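Local coordinates for protein iota-carrageenase (Alteromonas sp., PDB 1H80) that hydrolyses the beta-1,4 linkages of iota-carrageenan, a sulfated galactan of red algal cell walls, with inversion of anomeric configuration, at residues H66-Q71 against H97-V102; I86-N91 against V122-S127; L366-L371 against C449-M454. One frame throughout, in Å; residues are numbered along the deposited sequence. Where two conformers were deposited one is given.

Contact 1: residues H66-Q71 against H97-V102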
loop_
_atom_site.group_PDB
_atom_site.type_symbol
_atom_site.label_atom_id
_atom_site.label_comp_id
_atom_site.label_asym_id
_atom_site.label_seq_id
_atom_site.Cartn_x
_atom_site.Cartn_y
_atom_site.Cartn_z
ATOM N N HIS A 66 -20.360 6.553 11.247
ATOM C CA HIS A 66 -19.380 5.781 11.985
ATOM C C HIS A 66 -19.597 4.312 11.648
ATOM O O HIS A 66 -20.665 3.754 11.910
ATOM C CB HIS A 66 -19.534 6.020 13.488
ATOM C CG HIS A 66 -19.099 7.384 13.922
ATOM N ND1 HIS A 66 -19.850 8.517 13.691
ATOM C CD2 HIS A 66 -17.964 7.803 14.527
ATOM C CE1 HIS A 66 -19.195 9.575 14.136
ATOM N NE2 HIS A 66 -18.048 9.169 14.648
ATOM N N PHE A 67 -18.585 3.702 11.037
ATOM C CA PHE A 67 -18.654 2.298 10.654
ATOM C C PHE A 67 -17.423 1.556 11.146
ATOM O O PHE A 67 -16.371 2.155 11.361
ATOM C CB PHE A 67 -18.658 2.125 9.127
ATOM C CG PHE A 67 -19.760 2.844 8.414
ATOM C CD1 PHE A 67 -21.089 2.671 8.784
ATOM C CD2 PHE A 67 -19.470 3.651 7.315
ATOM C CE1 PHE A 67 -22.111 3.289 8.068
ATOM C CE2 PHE A 67 -20.485 4.271 6.592
ATOM C CZ PHE A 67 -21.806 4.089 6.968
ATOM N N LEU A 68 -17.565 0.245 11.295
ATOM C CA LEU A 68 -16.452 -0.610 11.674
ATOM C C LEU A 68 -16.832 -2.069 11.482
ATOM O O LEU A 68 -17.942 -2.484 11.822
ATOM C CB LEU A 68 -16.022 -0.378 13.128
ATOM C CG LEU A 68 -14.576 -0.821 13.383
ATOM C CD1 LEU A 68 -13.620 0.144 12.687
ATOM C CD2 LEU A 68 -14.286 -0.848 14.879
ATOM N N GLY A 69 -15.913 -2.835 10.904
ATOM C CA GLY A 69 -16.136 -4.254 10.694
ATOM C C GLY A 69 -17.294 -4.621 9.791
ATOM O O GLY A 69 -17.961 -5.632 10.009
ATOM N N ILE A 70 -17.535 -3.804 8.774
ATOM C CA ILE A 70 -18.625 -4.062 7.842
ATOM C C ILE A 70 -18.245 -5.208 6.913
ATOM O O ILE A 70 -17.133 -5.248 6.387
ATOM C CB ILE A 70 -18.926 -2.814 6.992
ATOM C CG1 ILE A 70 -19.202 -1.614 7.903
ATOM C CG2 ILE A 70 -20.106 -3.084 6.069
ATOM C CD1 ILE A 70 -20.395 -1.793 8.813
ATOM N N GLN A 71 -19.171 -6.141 6.717
ATOM C CA GLN A 71 -18.927 -7.283 5.847
ATOM C C GLN A 71 -19.625 -7.059 4.516
ATOM O O GLN A 71 -20.847 -7.112 4.433
ATOM C CB GLN A 71 -19.456 -8.567 6.490
ATOM C CG GLN A 71 -18.888 -8.847 7.872
ATOM C CD GLN A 71 -17.386 -9.032 7.861
ATOM O OE1 GLN A 71 -16.870 -9.968 7.248
ATOM N NE2 GLN A 71 -16.673 -8.140 8.538
ATOM N N HIS A 97 -8.451 -3.459 13.345
ATOM C CA HIS A 97 -9.759 -3.143 12.805
ATOM C C HIS A 97 -9.749 -2.606 11.390
ATOM O O HIS A 97 -8.762 -2.039 10.926
ATOM C CB HIS A 97 -10.441 -2.124 13.713
ATOM C CG HIS A 97 -10.591 -2.586 15.127
ATOM N ND1 HIS A 97 -10.416 -1.745 16.204
ATOM C CD2 HIS A 97 -10.913 -3.796 15.642
ATOM C CE1 HIS A 97 -10.622 -2.416 17.323
ATOM N NE2 HIS A 97 -10.926 -3.664 17.009
ATOM N N ARG A 98 -10.868 -2.799 10.703
ATOM C CA ARG A 98 -11.034 -2.315 9.341
ATOM C C ARG A 98 -12.443 -1.758 9.250
ATOM O O ARG A 98 -13.353 -2.254 9.914
ATOM C CB ARG A 98 -10.876 -3.450 8.323
ATOM C CG ARG A 98 -9.617 -4.282 8.482
ATOM C CD ARG A 98 -9.896 -5.524 9.310
ATOM N NE ARG A 98 -8.693 -6.318 9.534
ATOM C CZ ARG A 98 -8.691 -7.526 10.086
ATOM N NH1 ARG A 98 -9.831 -8.084 10.469
ATOM N NH2 ARG A 98 -7.547 -8.174 10.260
ATOM N N LEU A 99 -12.629 -0.722 8.444
ATOM C CA LEU A 99 -13.951 -0.147 8.285
ATOM C C LEU A 99 -14.761 -1.148 7.474
ATOM O O LEU A 99 -15.889 -1.493 7.832
ATOM C CB LEU A 99 -13.888 1.180 7.526
ATOM C CG LEU A 99 -13.324 2.415 8.225
ATOM C CD1 LEU A 99 -13.305 3.569 7.237
ATOM C CD2 LEU A 99 -14.169 2.771 9.430
ATOM N N PHE A 100 -14.153 -1.641 6.397
ATOM C CA PHE A 100 -14.820 -2.568 5.494
ATOM C C PHE A 100 -14.002 -3.808 5.172
ATOM O O PHE A 100 -12.807 -3.721 4.894
ATOM C CB PHE A 100 -15.126 -1.856 4.174
ATOM C CG PHE A 100 -15.681 -0.473 4.347
ATOM C CD1 PHE A 100 -16.913 -0.277 4.955
ATOM C CD2 PHE A 100 -14.963 0.636 3.908
ATOM C CE1 PHE A 100 -17.427 1.006 5.127
ATOM C CE2 PHE A 100 -15.467 1.924 4.074
ATOM C CZ PHE A 100 -16.702 2.108 4.686
ATOM N N GLU A 101 -14.655 -4.962 5.199
ATOM C CA GLU A 101 -13.990 -6.210 4.859
ATOM C C GLU A 101 -14.727 -6.763 3.649
ATOM O O GLU A 101 -15.956 -6.784 3.620
ATOM C CB GLU A 101 -14.037 -7.184 6.034
ATOM C CG GLU A 101 -13.316 -6.643 7.262
ATOM C CD GLU A 101 -13.108 -7.685 8.342
ATOM O OE1 GLU A 101 -14.096 -8.325 8.755
ATOM O OE2 GLU A 101 -11.951 -7.856 8.780
ATOM N N VAL A 102 -13.974 -7.188 2.642
ATOM C CA VAL A 102 -14.574 -7.703 1.420
ATOM C C VAL A 102 -14.007 -9.064 1.057
ATOM O O VAL A 102 -12.913 -9.164 0.504
ATOM C CB VAL A 102 -14.327 -6.737 0.241
ATOM C CG1 VAL A 102 -15.224 -7.100 -0.934
ATOM C CG2 VAL A 102 -14.562 -5.303 0.689
#
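The F100 ring meets F67 and I70 along its rim: I70 CB lies near the ring plane, 3.8 Å from F100 CD1, and F67 CD2 approaches the same edge, 4.0 Å from F100 CE1. One face of F100 is taken up within its own strand by L99 CB, which sits over the ring centre. A second ring, the imidazole of H97, receives L68 CD2 over one face, offset toward the rim; both ring nitrogens are hydrogen-bonded, ND1 to D129 and NE2 to D93. L99 CD2 is pressed against the backbone, only 3.0 Å from F67 O.

Where the chain turns a corner at L99, the carbonyls of R98 and L99 are received by G69 N (2.8 Å to R98 O) and I70 N (3.0 Å to L99 O). E101 N then returns a bond to I70 O, setting I70 beside F100 and Q71 beside E101 in parallel register.

Q71 is bent at chi2 (-62°), which turns CD back; the side chain lies beside that of E101. NE2 donates to E101 OE1 at 2.6 Å, on the anti lone pair and nearly straight at 175°, with amide and carboxylate planes 79° apart. The second NE2 bond goes back to G69 O, reached from above its carbonyl plane. An alanine at Q71 would probably leave E101 OE1 without this donor and the E101 carboxylate freer to turn.

The two segments belong to successive coils of the parallel beta-helix. Helix 39-50 covers F67 and I70 through L42, strand 85-88 lies against F67 and L99 through I86, and strand 132-141 continues the stack on the far flank, F135 meeting both F100 and V102.

Contact 2: residues I86-N91 against V122-S127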
loop_
_atom_site.group_PDB
_atom_site.type_symbol
_atom_site.label_atom_id
_atom_site.label_comp_id
_atom_site.label_asym_id
_atom_site.label_seq_id
_atom_site.Cartn_x
_atom_site.Cartn_y
_atom_site.Cartn_z
ATOM N N ILE A 86 -16.740 9.618 6.588
ATOM C CA ILE A 86 -16.838 8.321 7.233
ATOM C C ILE A 86 -15.725 8.209 8.259
ATOM O O ILE A 86 -14.554 8.436 7.952
ATOM C CB ILE A 86 -16.720 7.173 6.207
ATOM C CG1 ILE A 86 -17.991 7.113 5.357
ATOM C CG2 ILE A 86 -16.499 5.849 6.922
ATOM C CD1 ILE A 86 -17.922 6.120 4.207
ATOM N N LYS A 87 -16.104 7.871 9.483
ATOM C CA LYS A 87 -15.145 7.724 10.571
ATOM C C LYS A 87 -15.272 6.334 11.170
ATOM O O LYS A 87 -16.333 5.721 11.123
ATOM C CB LYS A 87 -15.414 8.767 11.661
ATOM C CG LYS A 87 -15.281 10.205 11.204
ATOM C CD LYS A 87 -15.554 11.155 12.357
ATOM C CE LYS A 87 -15.280 12.591 11.971
ATOM N NZ LYS A 87 -15.414 13.492 13.148
ATOM N N PRO A 88 -14.180 5.811 11.745
ATOM C CA PRO A 88 -14.239 4.477 12.344
ATOM C C PRO A 88 -14.915 4.497 13.710
ATOM O O PRO A 88 -14.601 5.337 14.557
ATOM C CB PRO A 88 -12.773 4.077 12.432
ATOM C CG PRO A 88 -12.093 5.385 12.691
ATOM C CD PRO A 88 -12.799 6.327 11.732
ATOM N N THR A 89 -15.850 3.578 13.914
ATOM C CA THR A 89 -16.544 3.487 15.188
ATOM C C THR A 89 -15.529 3.001 16.206
ATOM O O THR A 89 -14.725 2.119 15.912
ATOM C CB THR A 89 -17.692 2.479 15.126
ATOM O OG1 THR A 89 -18.586 2.846 14.070
ATOM C CG2 THR A 89 -18.455 2.461 16.445
ATOM N N TRP A 90 -15.563 3.578 17.402
ATOM C CA TRP A 90 -14.630 3.186 18.445
ATOM C C TRP A 90 -14.869 1.768 18.949
ATOM O O TRP A 90 -15.998 1.382 19.252
ATOM C CB TRP A 90 -14.712 4.163 19.621
ATOM C CG TRP A 90 -13.931 3.711 20.822
ATOM C CD1 TRP A 90 -14.425 3.450 22.069
ATOM C CD2 TRP A 90 -12.520 3.459 20.888
ATOM N NE1 TRP A 90 -13.412 3.050 22.907
ATOM C CE2 TRP A 90 -12.232 3.043 22.207
ATOM C CE3 TRP A 90 -11.473 3.536 19.960
ATOM C CZ2 TRP A 90 -10.938 2.714 22.627
ATOM C CZ3 TRP A 90 -10.183 3.208 20.376
ATOM C CH2 TRP A 90 -9.930 2.798 21.699
ATOM N N ASN A 91 -13.789 0.998 19.023
ATOM C CA ASN A 91 -13.832 -0.371 19.523
ATOM C C ASN A 91 -12.551 -0.530 20.332
ATOM O O ASN A 91 -11.453 -0.497 19.777
ATOM C CB ASN A 91 -13.845 -1.382 18.374
ATOM C CG ASN A 91 -14.127 -2.796 18.850
ATOM O OD1 ASN A 91 -13.584 -3.241 19.863
ATOM N ND2 ASN A 91 -14.973 -3.513 18.118
ATOM N N VAL A 122 -12.683 9.863 4.295
ATOM C CA VAL A 122 -12.605 8.830 5.323
ATOM C C VAL A 122 -11.678 9.545 6.297
ATOM O O VAL A 122 -10.539 9.860 5.955
ATOM C CB VAL A 122 -11.939 7.541 4.825
ATOM C CG1 VAL A 122 -11.634 6.631 6.007
ATOM C CG2 VAL A 122 -12.864 6.832 3.853
ATOM N N ASP A 123 -12.169 9.814 7.501
ATOM C CA ASP A 123 -11.395 10.568 8.481
ATOM C C ASP A 123 -10.957 9.770 9.709
ATOM O O ASP A 123 -11.789 9.272 10.469
ATOM C CB ASP A 123 -12.229 11.780 8.908
ATOM C CG ASP A 123 -11.450 12.783 9.729
ATOM O OD1 ASP A 123 -10.211 12.672 9.810
ATOM O OD2 ASP A 123 -12.092 13.701 10.283
ATOM N N PHE A 124 -9.643 9.656 9.894
ATOM C CA PHE A 124 -9.075 8.942 11.038
ATOM C C PHE A 124 -8.479 9.928 12.038
ATOM O O PHE A 124 -7.984 9.520 13.088
ATOM C CB PHE A 124 -7.938 8.002 10.611
ATOM C CG PHE A 124 -8.375 6.795 9.831
ATOM C CD1 PHE A 124 -9.718 6.454 9.715
ATOM C CD2 PHE A 124 -7.421 5.972 9.236
ATOM C CE1 PHE A 124 -10.102 5.309 9.024
ATOM C CE2 PHE A 124 -7.796 4.825 8.542
ATOM C CZ PHE A 124 -9.138 4.494 8.436
ATOM N N LYS A 125 -8.522 11.215 11.712
ATOM C CA LYS A 125 -7.931 12.241 12.571
ATOM C C LYS A 125 -8.381 12.284 14.028
ATOM O O LYS A 125 -7.576 12.590 14.910
ATOM C CB LYS A 125 -8.115 13.628 11.945
ATOM C CG LYS A 125 -7.419 13.786 10.596
ATOM C CD LYS A 125 -7.307 15.248 10.170
ATOM C CE LYS A 125 -8.665 15.930 10.070
ATOM N NZ LYS A 125 -9.556 15.285 9.066
ATOM N N ASP A 126 -9.647 11.982 14.294
ATOM C CA ASP A 126 -10.144 12.019 15.669
ATOM C C ASP A 126 -10.283 10.640 16.308
ATOM O O ASP A 126 -10.852 10.506 17.395
ATOM C CB ASP A 126 -11.493 12.739 15.722
ATOM C CG ASP A 126 -11.437 14.130 15.119
ATOM O OD1 ASP A 126 -10.561 14.924 15.524
ATOM O OD2 ASP A 126 -12.275 14.430 14.242
ATOM N N SER A 127 -9.758 9.615 15.646
ATOM C CA SER A 127 -9.853 8.259 16.171
ATOM C C SER A 127 -8.789 7.955 17.214
ATOM O O SER A 127 -7.647 8.397 17.096
ATOM C CB SER A 127 -9.743 7.238 15.038
ATOM O OG SER A 127 -9.765 5.917 15.552
HETATM O O HOH W 1 -12.152 4.745 16.338
#
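P88 packs into the corner where strand 120-123 gives way to a turn. Its CD lies 3.4 Å from D123 O and 3.7 Å from F124 CD1, meeting the phenyl ring obliquely, while CG rests against CB and OG of S127. F124 CG stands anti to the carbonyl carbon (chi1 -71°), and the ring beyond it reaches back to the proline although CB leaves the backbone in the other direction. L132 of strand 132-141 touches P88, F124 and S127 alike, adding the next coil to this packing. Beside it, D123 N donates to I86 O at 2.8 Å, and V122 CA-H leans on the same oxygen.

I86 pairs with V122 in parallel, one step between adjacent coils of the right-handed parallel beta-helix of this pectate lyase-like domain; both side chains touch L99 of strand 97-102. After D123 the chain leaves the strand through a type I turn, F124 to S127.

The K87 side is looser and polar. K87 runs out extended beside D123, its CG near D123 O, and NZ reaches D126 OD2 only weakly, at 3.5 Å, in a long salt bridge. The hydrogen bonds of D123 OD1 stay within its own segment. This oxygen accepts K125 N at 2.9 Å, forming an Asx turn, and K125 NZ at 2.8 Å, the two nitrogens coming from opposite faces of the carboxylate plane. K125 NZ also forms a salt bridge with D151, so two carboxylates probably share this ammonium. Toward W90 a water joins the segments. It donates to P88 O at 3.1 Å and is hydrogen-bonded to S127 OG at 2.8 Å. The same hydroxyl is bonded to D129 N, and the indole of W90 meets the water edge-on, in its plane.

Contact 3: residues L366-L371 against C449-M454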
loop_
_atom_site.group_PDB
_atom_site.type_symbol
_atom_site.label_atom_id
_atom_site.label_comp_id
_atom_site.label_asym_id
_atom_site.label_seq_id
_atom_site.Cartn_x
_atom_site.Cartn_y
_atom_site.Cartn_z
ATOM N N LEU A 366 12.978 8.706 5.121
ATOM C CA LEU A 366 14.225 8.018 4.828
ATOM C C LEU A 366 14.513 6.929 5.843
ATOM O O LEU A 366 14.205 7.069 7.021
ATOM C CB LEU A 366 15.386 9.019 4.832
ATOM C CG LEU A 366 15.282 10.184 3.847
ATOM C CD1 LEU A 366 16.372 11.214 4.132
ATOM C CD2 LEU A 366 15.398 9.653 2.426
ATOM N N LYS A 367 15.108 5.839 5.374
ATOM C CA LYS A 367 15.473 4.739 6.251
ATOM C C LYS A 367 16.922 4.956 6.659
ATOM O O LYS A 367 17.707 5.545 5.913
ATOM C CB LYS A 367 15.327 3.402 5.525
ATOM C CG LYS A 367 13.903 3.095 5.087
ATOM C CD LYS A 367 12.939 3.033 6.270
ATOM C CE LYS A 367 13.257 1.865 7.192
ATOM N NZ LYS A 367 12.277 1.739 8.310
ATOM N N GLN A 368 17.282 4.489 7.846
ATOM C CA GLN A 368 18.649 4.668 8.314
ATOM C C GLN A 368 19.689 4.102 7.349
ATOM O O GLN A 368 20.739 4.715 7.148
ATOM C CB GLN A 368 18.832 4.022 9.686
ATOM C CG GLN A 368 20.139 4.406 10.360
ATOM C CD GLN A 368 20.304 3.739 11.705
ATOM O OE1 GLN A 368 20.726 2.587 11.788
ATOM N NE2 GLN A 368 19.949 4.452 12.767
ATOM N N ASP A 369 19.404 2.944 6.752
ATOM C CA ASP A 369 20.356 2.325 5.834
ATOM C C ASP A 369 20.438 3.011 4.475
ATOM O O ASP A 369 21.054 2.492 3.548
ATOM C CB ASP A 369 20.057 0.825 5.657
ATOM C CG ASP A 369 18.767 0.555 4.895
ATOM O OD1 ASP A 369 18.058 1.512 4.525
ATOM O OD2 ASP A 369 18.464 -0.639 4.666
ATOM N N GLN A 370 19.818 4.184 4.365
ATOM C CA GLN A 370 19.851 4.954 3.126
ATOM C C GLN A 370 20.607 6.260 3.345
ATOM O O GLN A 370 21.037 6.901 2.391
ATOM C CB GLN A 370 18.433 5.289 2.654
ATOM C CG GLN A 370 17.560 4.083 2.360
ATOM C CD GLN A 370 16.142 4.478 1.999
ATOM O OE1 GLN A 370 15.593 5.430 2.555
ATOM N NE2 GLN A 370 15.534 3.736 1.078
ATOM N N LEU A 371 20.765 6.646 4.607
ATOM C CA LEU A 371 21.436 7.900 4.949
ATOM C C LEU A 371 22.850 8.057 4.415
ATOM O O LEU A 371 23.287 9.175 4.138
ATOM C CB LEU A 371 21.459 8.094 6.464
ATOM C CG LEU A 371 20.107 8.224 7.167
ATOM C CD1 LEU A 371 20.342 8.445 8.655
ATOM C CD2 LEU A 371 19.314 9.382 6.570
ATOM N N CYS A 449 26.091 11.048 8.261
ATOM C CA CYS A 449 25.051 11.469 9.194
ATOM C C CYS A 449 25.259 10.921 10.591
ATOM O O CYS A 449 25.798 9.828 10.768
ATOM C CB CYS A 449 23.666 11.025 8.709
ATOM S SG CYS A 449 23.183 11.733 7.106
ATOM N N ASN A 450 24.824 11.699 11.576
ATOM C CA ASN A 450 24.915 11.315 12.976
ATOM C C ASN A 450 23.589 10.619 13.252
ATOM O O ASN A 450 22.599 11.267 13.591
ATOM C CB ASN A 450 25.050 12.558 13.855
ATOM C CG ASN A 450 25.345 12.219 15.300
ATOM O OD1 ASN A 450 24.914 11.180 15.809
ATOM N ND2 ASN A 450 26.071 13.102 15.979
ATOM N N TYR A 451 23.577 9.299 13.094
ATOM C CA TYR A 451 22.363 8.501 13.268
ATOM C C TYR A 451 21.476 8.822 14.458
ATOM O O TYR A 451 20.259 8.933 14.316
ATOM C CB TYR A 451 22.713 7.013 13.311
ATOM C CG TYR A 451 23.181 6.427 11.997
ATOM C CD1 TYR A 451 23.428 7.234 10.886
ATOM C CD2 TYR A 451 23.406 5.057 11.876
ATOM C CE1 TYR A 451 23.891 6.690 9.688
ATOM C CE2 TYR A 451 23.866 4.505 10.689
ATOM C CZ TYR A 451 24.108 5.324 9.599
ATOM O OH TYR A 451 24.577 4.769 8.430
ATOM N N TYR A 452 22.068 8.974 15.637
ATOM C CA TYR A 452 21.262 9.236 16.819
ATOM C C TYR A 452 21.463 10.594 17.470
ATOM O O TYR A 452 20.718 10.960 18.380
ATOM C CB TYR A 452 21.502 8.121 17.836
ATOM C CG TYR A 452 21.150 6.762 17.279
ATOM C CD1 TYR A 452 19.817 6.393 17.086
ATOM C CD2 TYR A 452 22.144 5.871 16.880
ATOM C CE1 TYR A 452 19.486 5.169 16.503
ATOM C CE2 TYR A 452 21.824 4.648 16.297
ATOM C CZ TYR A 452 20.495 4.305 16.110
ATOM O OH TYR A 452 20.176 3.104 15.520
ATOM N N GLY A 453 22.449 11.347 16.994
ATOM C CA GLY A 453 22.715 12.653 17.573
ATOM C C GLY A 453 22.336 13.832 16.698
ATOM O O GLY A 453 22.446 14.983 17.122
ATOM N N MET A 454 21.886 13.562 15.477
ATOM C CA MET A 454 21.504 14.641 14.574
ATOM C C MET A 454 20.328 15.436 15.125
ATOM O O MET A 454 19.684 15.032 16.094
ATOM C CB MET A 454 21.130 14.085 13.199
ATOM C CG MET A 454 19.951 13.137 13.225
ATOM S SD MET A 454 19.301 12.863 11.564
ATOM C CE MET A 454 20.647 11.985 10.831
#
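Q368 reaches Y451 and Y452 with CG anti to its backbone N (chi1 -168°) and the chain extended beyond, while Y451 CG stands anti to the carbonyl carbon. CG of Q368 therefore lies over one face of the Y451 ring, offset toward the rim, as a CH-pi contact 3.8 Å from the ring centroid. The amide runs on past the rim near CD2, its plane 19° from that of the ring, with CD 3.4 Å from Y451 CD2. Against Y452 it is turned almost upright, 84° between planes, and NE2 donates to Y452 OH at 3.1 Å, the acceptor lying in the amide plane.

L371 packs beside the Y451 ring. Its CD1 is 4.0 Å from Y451 CD1 and 4.2 Å from M454 CE, while CB lies 4.1 Å from C449 SG. C449 is disulfide-bonded to C381, tying this loop covalently to the region after 366-371.

NE2 is also hydrogen-bonded to Y399 OH, and Y451 OH to D372 OD1; R447 makes a cation-pi contact to Y451. Two loops lacking regular structure are thus joined by a CH-pi contact, one amide-to-phenol hydrogen bond and apolar contacts, and rotation of the Q368 amide is likely to be restrained by its two bonds and the nearby ring rim.

Overall arrangement
Contacts 1 and 2 are neighbours, their centres 11 Å apart, and are linked through strand 64-71, which pairs with both 85-88 and 97-102. F67 joins them, its N 3.0 Å from K87 O and its O 3.0 Å from T89 N, both probable hydrogen bonds. Along the chain their segments alternate, as expected for successive stacked coils of a beta-helix. Bound ions lie close by: a calcium about 7 Å from the F67 side chain and a sodium about 5 Å from that of F124. Contact 3 joins two loops far along the chain, on the opposite side of the chain's centre from contact 1; its centre is 38 Å from that of contact 1 and 33 Å from that of contact 2.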